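Local coordinates for uncharacterized IolB-like protein (Salmonella typhimurium LT2, PDB 2QJV) that probably isomerises glucuronate or a related sugar acid, as a nickel-binding KduI/IolB-family protein of the cupin clan, at residues Val140-Pro145 / Leu154-Tyr159; Glu185-His190 / Leu242-Gly247. The protein carries 2 engineered substitutions. One frame throughout, in Å; residues are numbered along the deposited sequence.

From the N terminus the chain first builds a six-stranded antiparallel sheet, then enters a second, five-stranded one that holds both contacts. Contact 1 comes first and closes a short loop of eight residues: it is the hairpin of strands 138-142 and 154-160. Contact 2 closes a longer excursion of 51 residues, from strand 181-193 to strand 238-246. The two follow in series, neither nested nor crossed. They meet where strands 154-160 and 238-246 run side by side, with Asn-243 N 2.8 Å from Val-156 O, a probable hydrogen bond. Together they tie four adjacent strands of the sheet, and contact 2 supplies one ligand of the nickel site.

Contact 1: Val140-Pro145 / Leu154-Tyr159; sequences VHNILP and LVVEVY
The first torsions of His-141 and Glu-157 start their side chains on the same sheet face: the histidine CG lies anti to its carbonyl carbon (chi1 -64°), while the glutamate CG sits between backbone N and carbonyl carbon (chi1 68°). The extended chain beyond it carries OE2 to the edge of the imidazole, in the ring plane, where it takes a nearly straight hydrogen bond from His-141 ND1 at 2.9 Å on its anti lone pair. The same oxygen forms a salt bridge with Arg-75, and OE1 is hydrogen-bonded to Tyr-240 OH; the buried carboxylate is thus gripped through both oxygens, and the arginine would favour its charged form. Tyr-159 turns its edge toward the imidazole face in an offset edge-to-face pair with planes at 67°, Tyr-159 CE1 coming within 3.6 Å of His-141 CE1. Its hydroxyl is held by Pro-78 O.

Beneath these side chains the backbones of His-141 and Glu-157 exchange two hydrogen bonds, 2.9 Å from His-141 N to Glu-157 O and 3.0 Å from Glu-157 N to His-141 O. Val-140 lies on the sheet face away from His-141, where its CG1 touches Val-156 CG2 at 3.5 Å. Past the histidine the strand kinks. Asn-142 centres an inverse gamma turn, and Ile-143 and Leu-144 together face Val-155, so the register slips by one. Regular pairing resumes as Leu-144 N bonds to Val-155 O at 3.0 Å and Val-155 N to Leu-144 O. Ile-143 CB rests 4.1 Å from Val-155 CG1, and its CD1 lies against the Glu-157 carboxylate. This is an antiparallel beta hairpin interrupted by a classic beta bulge, within the second large sheet of a cupin-clan protein.

Contact 2: Glu185-His190 / Leu242-Gly247; sequences EETYYH and LNVMAG. With NI (nickel (II) ion), chain D.
Asn-243 sets its amide nitrogen over the centre of the Tyr-188 ring, ND2 standing 3.1 Å above the ring plane, with the amide and ring planes 66° apart. The ND2 group also donates to Thr-187 O at 3.1 Å, a bond that helps fix the amide's rotation. Glu-186 OE2 lies over a face of the amide, 3.3 Å from Asn-243 CG, the carboxylate and amide planes 72° apart.

Glu-186 sends its CG anti to the backbone N (chi1 -172°), and its extended chain runs alongside selenomethionine Met-245, with Glu-186 CG 3.6 Å from Met-245 CG. At its tip OE1 binds nickel at 2.1 Å. His-171, His-173 and His-229 join it on the metal, and waters 1 and 3 bring the ligands to six; three histidines and one glutamate are the classic metal set of the cupin fold, of which this antiparallel strand pair supplies the glutamate. Water 1 is shared: besides binding nickel it donates to Glu-186 OE2 at 2.9 Å and hydrogen-bonds to Tyr-188 OH at 2.7 Å, a hydroxyl also bonded to Ser-167. Tyr-188 is thus a second-shell residue, and together with the non-coordinating oxygen of Glu-186 it positions a metal-bound water.

The face carrying Thr-187, Tyr-189, Leu-242 and Val-244 turns from the metal and packs on Phe-31, Val-33, Ala-106 and Cys-108 of the six-stranded sheet. There Thr-187 OG1 lies 3.6 Å from Val-244 CB, and water 2 links that hydroxyl to Leu-242 O. Main-chain bonds run the length of the pair: Thr-187 N donates to Val-244 O, while Tyr-189 and Leu-242 bond in both directions. Toward the other end Glu-185 N bonds to Ala-246 O, and the return bond from Ala-246 N to Glu-185 O is weak.

Contact 1: Val140-Pro145 / Leu154-Tyr159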
loop_
_atom_site.group_PDB
_atom_site.type_symbol
_atom_site.label_atom_id
_atom_site.label_comp_id
_atom_site.label_asym_id
_atom_site.label_seq_id
_atom_site.Cartn_x
_atom_site.Cartn_y
_atom_site.Cartn_z
ATOM N N VAL A 140 -21.981 -19.670 22.496
ATOM C CA VAL A 140 -20.846 -20.430 22.006
ATOM C C VAL A 140 -21.214 -21.940 21.947
ATOM O O VAL A 140 -21.798 -22.470 22.891
ATOM C CB VAL A 140 -19.597 -20.163 22.897
ATOM C CG1 VAL A 140 -18.346 -20.982 22.451
ATOM C CG2 VAL A 140 -19.313 -18.632 22.992
ATOM N N HIS A 141 -20.955 -22.545 20.789
ATOM C CA HIS A 141 -21.101 -23.977 20.525
ATOM C C HIS A 141 -19.730 -24.590 20.277
ATOM O O HIS A 141 -19.091 -24.378 19.218
ATOM C CB HIS A 141 -21.996 -24.269 19.316
ATOM C CG HIS A 141 -23.430 -23.834 19.464
ATOM N ND1 HIS A 141 -24.242 -23.622 18.369
ATOM C CD2 HIS A 141 -24.187 -23.552 20.554
ATOM C CE1 HIS A 141 -25.447 -23.265 18.783
ATOM N NE2 HIS A 141 -25.440 -23.201 20.107
ATOM N N ASN A 142 -19.248 -25.340 21.272
ATOM C CA ASN A 142 -17.955 -26.043 21.171
ATOM C C ASN A 142 -18.114 -27.366 20.430
ATOM O O ASN A 142 -18.387 -28.422 21.029
ATOM C CB ASN A 142 -17.334 -26.223 22.570
ATOM C CG ASN A 142 -16.934 -24.888 23.194
ATOM O OD1 ASN A 142 -17.467 -24.477 24.241
ATOM N ND2 ASN A 142 -16.029 -24.186 22.533
ATOM N N ILE A 143 -17.998 -27.268 19.107
ATOM C CA ILE A 143 -18.109 -28.416 18.203
ATOM C C ILE A 143 -16.961 -29.431 18.433
ATOM O O ILE A 143 -17.203 -30.617 18.581
ATOM C CB ILE A 143 -18.179 -27.981 16.717
ATOM C CG1 ILE A 143 -19.485 -27.206 16.456
ATOM C CG2 ILE A 143 -18.017 -29.226 15.768
ATOM C CD1 ILE A 143 -19.531 -26.465 15.137
ATOM N N LEU A 144 -15.734 -28.943 18.499
ATOM C CA LEU A 144 -14.573 -29.778 18.648
ATOM C C LEU A 144 -13.519 -29.079 19.512
ATOM O O LEU A 144 -12.563 -28.491 18.998
ATOM C CB LEU A 144 -14.030 -30.200 17.275
ATOM C CG LEU A 144 -12.922 -31.280 17.251
ATOM C CD1 LEU A 144 -13.225 -32.458 18.203
ATOM C CD2 LEU A 144 -12.705 -31.724 15.800
ATOM N N PRO A 145 -13.744 -29.070 20.832
ATOM C CA PRO A 145 -12.810 -28.413 21.754
ATOM C C PRO A 145 -11.588 -29.262 22.095
ATOM O O PRO A 145 -11.548 -30.445 21.760
ATOM C CB PRO A 145 -13.642 -28.224 23.007
ATOM C CG PRO A 145 -14.646 -29.358 22.968
ATOM C CD PRO A 145 -14.886 -29.670 21.542
ATOM N N LEU A 154 -9.439 -27.783 16.226
ATOM C CA LEU A 154 -10.222 -27.146 17.263
ATOM C C LEU A 154 -11.260 -26.363 16.464
ATOM O O LEU A 154 -10.896 -25.595 15.592
ATOM C CB LEU A 154 -9.370 -26.243 18.135
ATOM C CG LEU A 154 -8.232 -26.915 18.947
ATOM C CD1 LEU A 154 -7.233 -25.868 19.492
ATOM C CD2 LEU A 154 -8.835 -27.758 20.050
ATOM N N VAL A 155 -12.540 -26.584 16.765
ATOM C CA VAL A 155 -13.666 -25.991 16.013
ATOM C C VAL A 155 -14.715 -25.449 16.985
ATOM O O VAL A 155 -15.102 -26.110 17.955
ATOM C CB VAL A 155 -14.313 -26.989 14.995
ATOM C CG1 VAL A 155 -15.435 -26.320 14.168
ATOM C CG2 VAL A 155 -13.247 -27.634 14.068
ATOM N N VAL A 156 -15.131 -24.207 16.735
ATOM C CA VAL A 156 -16.138 -23.553 17.557
ATOM C C VAL A 156 -16.986 -22.637 16.654
ATOM O O VAL A 156 -16.502 -22.156 15.641
ATOM C CB VAL A 156 -15.457 -22.743 18.716
ATOM C CG1 VAL A 156 -14.565 -21.613 18.151
ATOM C CG2 VAL A 156 -16.469 -22.176 19.723
ATOM N N GLU A 157 -18.253 -22.436 17.022
ATOM C CA GLU A 157 -19.114 -21.448 16.363
ATOM C C GLU A 157 -19.653 -20.494 17.470
ATOM O O GLU A 157 -19.948 -20.898 18.610
ATOM C CB GLU A 157 -20.175 -22.095 15.438
ATOM C CG GLU A 157 -21.227 -22.883 16.113
ATOM C CD GLU A 157 -22.207 -23.572 15.189
ATOM O OE1 GLU A 157 -22.005 -23.652 13.948
ATOM O OE2 GLU A 157 -23.131 -24.145 15.757
ATOM N N VAL A 158 -19.730 -19.208 17.131
ATOM C CA VAL A 158 -20.126 -18.147 18.036
ATOM C C VAL A 158 -21.183 -17.216 17.408
ATOM O O VAL A 158 -21.104 -16.911 16.208
ATOM C CB VAL A 158 -18.870 -17.312 18.463
ATOM C CG1 VAL A 158 -19.245 -16.170 19.445
ATOM C CG2 VAL A 158 -17.782 -18.226 19.059
ATOM N N TYR A 159 -22.162 -16.827 18.235
ATOM C CA TYR A 159 -23.252 -15.929 17.873
ATOM C C TYR A 159 -23.115 -14.659 18.651
ATOM O O TYR A 159 -23.136 -14.666 19.874
ATOM C CB TYR A 159 -24.624 -16.515 18.168
ATOM C CG TYR A 159 -24.920 -17.761 17.424
ATOM C CD1 TYR A 159 -24.404 -18.984 17.843
ATOM C CD2 TYR A 159 -25.760 -17.738 16.336
ATOM C CE1 TYR A 159 -24.689 -20.147 17.168
ATOM C CE2 TYR A 159 -26.046 -18.889 15.651
ATOM C CZ TYR A 159 -25.536 -20.094 16.072
ATOM O OH TYR A 159 -25.825 -21.225 15.358
#

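Contact 2: Glu185-His190 / Leu242-Gly247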
loop_
_atom_site.group_PDB
_atom_site.type_symbol
_atom_site.label_atom_id
_atom_site.label_comp_id
_atom_site.label_asym_id
_atom_site.label_seq_id
_atom_site.Cartn_x
_atom_site.Cartn_y
_atom_site.Cartn_z
ATOM N N GLU A 185 -3.120 -20.994 14.451
ATOM C CA GLU A 185 -3.686 -20.282 13.315
ATOM C C GLU A 185 -5.210 -20.306 13.520
ATOM O O GLU A 185 -5.732 -21.260 14.078
ATOM C CB GLU A 185 -3.297 -20.973 12.020
ATOM C CG GLU A 185 -1.806 -20.893 11.739
ATOM C CD GLU A 185 -1.251 -22.056 10.929
ATOM O OE1 GLU A 185 -2.029 -22.872 10.406
ATOM O OE2 GLU A 185 -0.002 -22.152 10.838
ATOM N N GLU A 186 -5.905 -19.287 13.051
ATOM C CA GLU A 186 -7.352 -19.222 13.213
ATOM C C GLU A 186 -8.044 -18.604 11.984
ATOM O O GLU A 186 -7.601 -17.610 11.408
ATOM C CB GLU A 186 -7.747 -18.476 14.502
ATOM C CG GLU A 186 -9.234 -18.553 14.809
ATOM C CD GLU A 186 -9.627 -18.077 16.187
ATOM O OE1 GLU A 186 -8.849 -17.346 16.835
ATOM O OE2 GLU A 186 -10.761 -18.387 16.628
ATOM N N THR A 187 -9.118 -19.259 11.565
ATOM C CA THR A 187 -9.982 -18.745 10.511
ATOM C C THR A 187 -11.355 -18.396 11.128
ATOM O O THR A 187 -11.787 -19.012 12.102
ATOM C CB THR A 187 -10.126 -19.720 9.289
ATOM O OG1 THR A 187 -10.668 -20.973 9.736
ATOM C CG2 THR A 187 -8.768 -19.905 8.503
ATOM N N TYR A 188 -11.996 -17.377 10.552
ATOM C CA TYR A 188 -13.335 -16.909 10.880
ATOM C C TYR A 188 -14.135 -16.989 9.586
ATOM O O TYR A 188 -13.733 -16.406 8.598
ATOM C CB TYR A 188 -13.356 -15.432 11.314
ATOM C CG TYR A 188 -12.996 -15.174 12.762
ATOM C CD1 TYR A 188 -11.723 -15.444 13.222
ATOM C CD2 TYR A 188 -13.929 -14.666 13.673
ATOM C CE1 TYR A 188 -11.381 -15.241 14.529
ATOM C CE2 TYR A 188 -13.586 -14.466 14.994
ATOM C CZ TYR A 188 -12.311 -14.748 15.406
ATOM O OH TYR A 188 -11.990 -14.542 16.698
ATOM N N TYR A 189 -15.257 -17.687 9.613
ATOM C CA TYR A 189 -16.200 -17.735 8.508
ATOM C C TYR A 189 -17.453 -17.017 9.026
ATOM O O TYR A 189 -18.223 -17.582 9.836
ATOM C CB TYR A 189 -16.489 -19.170 8.067
ATOM C CG TYR A 189 -17.583 -19.309 7.016
ATOM C CD1 TYR A 189 -17.442 -18.729 5.732
ATOM C CD2 TYR A 189 -18.713 -20.089 7.255
ATOM C CE1 TYR A 189 -18.426 -18.856 4.774
ATOM C CE2 TYR A 189 -19.715 -20.246 6.279
ATOM C CZ TYR A 189 -19.572 -19.619 5.038
ATOM O OH TYR A 189 -20.546 -19.786 4.092
ATOM N N HIS A 190 -17.707 -15.825 8.475
ATOM C CA HIS A 190 -18.774 -14.949 8.948
ATOM C C HIS A 190 -20.090 -15.013 8.174
ATOM O O HIS A 190 -20.113 -15.165 6.939
ATOM C CB HIS A 190 -18.338 -13.480 8.914
ATOM C CG HIS A 190 -17.326 -13.111 9.959
ATOM N ND1 HIS A 190 -17.686 -12.565 11.176
ATOM C CD2 HIS A 190 -15.974 -13.162 9.948
ATOM C CE1 HIS A 190 -16.588 -12.302 11.869
ATOM N NE2 HIS A 190 -15.534 -12.638 11.139
ATOM N N LEU A 242 -17.957 -19.298 12.312
ATOM C CA LEU A 242 -17.409 -20.617 12.522
ATOM C C LEU A 242 -15.899 -20.476 12.452
ATOM O O LEU A 242 -15.366 -19.935 11.463
ATOM C CB LEU A 242 -17.923 -21.610 11.482
ATOM C CG LEU A 242 -17.404 -23.034 11.474
ATOM C CD1 LEU A 242 -17.804 -23.818 12.754
ATOM C CD2 LEU A 242 -17.924 -23.748 10.197
ATOM N N ASN A 243 -15.228 -20.894 13.518
ATOM C CA ASN A 243 -13.760 -20.830 13.648
ATOM C C ASN A 243 -13.113 -22.184 13.614
ATOM O O ASN A 243 -13.643 -23.165 14.158
ATOM C CB ASN A 243 -13.283 -20.207 14.991
ATOM C CG ASN A 243 -13.784 -18.785 15.257
ATOM O OD1 ASN A 243 -14.295 -18.504 16.345
ATOM N ND2 ASN A 243 -13.646 -17.919 14.316
ATOM N N VAL A 244 -11.957 -22.232 12.957
ATOM C CA VAL A 244 -11.075 -23.398 12.918
ATOM C C VAL A 244 -9.705 -22.927 13.465
ATOM O O VAL A 244 -9.198 -21.842 13.092
ATOM C CB VAL A 244 -10.922 -24.056 11.503
ATOM C CG1 VAL A 244 -10.031 -25.321 11.541
ATOM C CG2 VAL A 244 -12.324 -24.364 10.893
HETATM N N MSE A 245 -9.137 -23.728 14.359
HETATM C CA MSE A 245 -7.793 -23.533 14.865
HETATM C C MSE A 245 -6.985 -24.811 14.835
HETATM O O MSE A 245 -7.527 -25.907 14.936
HETATM C CB MSE A 245 -7.783 -23.017 16.314
HETATM C CG MSE A 245 -8.248 -21.588 16.478
HETATM SE SE MSE A 245 -8.155 -21.117 18.383
HETATM C CE MSE A 245 -9.493 -22.223 18.993
ATOM N N ALA A 246 -5.670 -24.644 14.674
ATOM C CA ALA A 246 -4.688 -25.728 14.766
ATOM C C ALA A 246 -3.275 -25.154 14.847
ATOM O O ALA A 246 -3.025 -24.015 14.423
ATOM C CB ALA A 246 -4.803 -26.782 13.580
ATOM N N GLY A 247 -2.381 -25.956 15.426
ATOM C CA GLY A 247 -0.952 -25.657 15.588
ATOM C C GLY A 247 -0.176 -26.878 16.016
ATOM O O GLY A 247 -0.718 -27.977 15.989
HETATM NI NI NI D . -8.779 -16.553 18.778
HETATM O O HOH W 1 -10.933 -16.229 18.522
HETATM O O HOH W 2 -13.403 -20.813 9.708
HETATM O O HOH W 3 -9.549 -18.401 19.659
#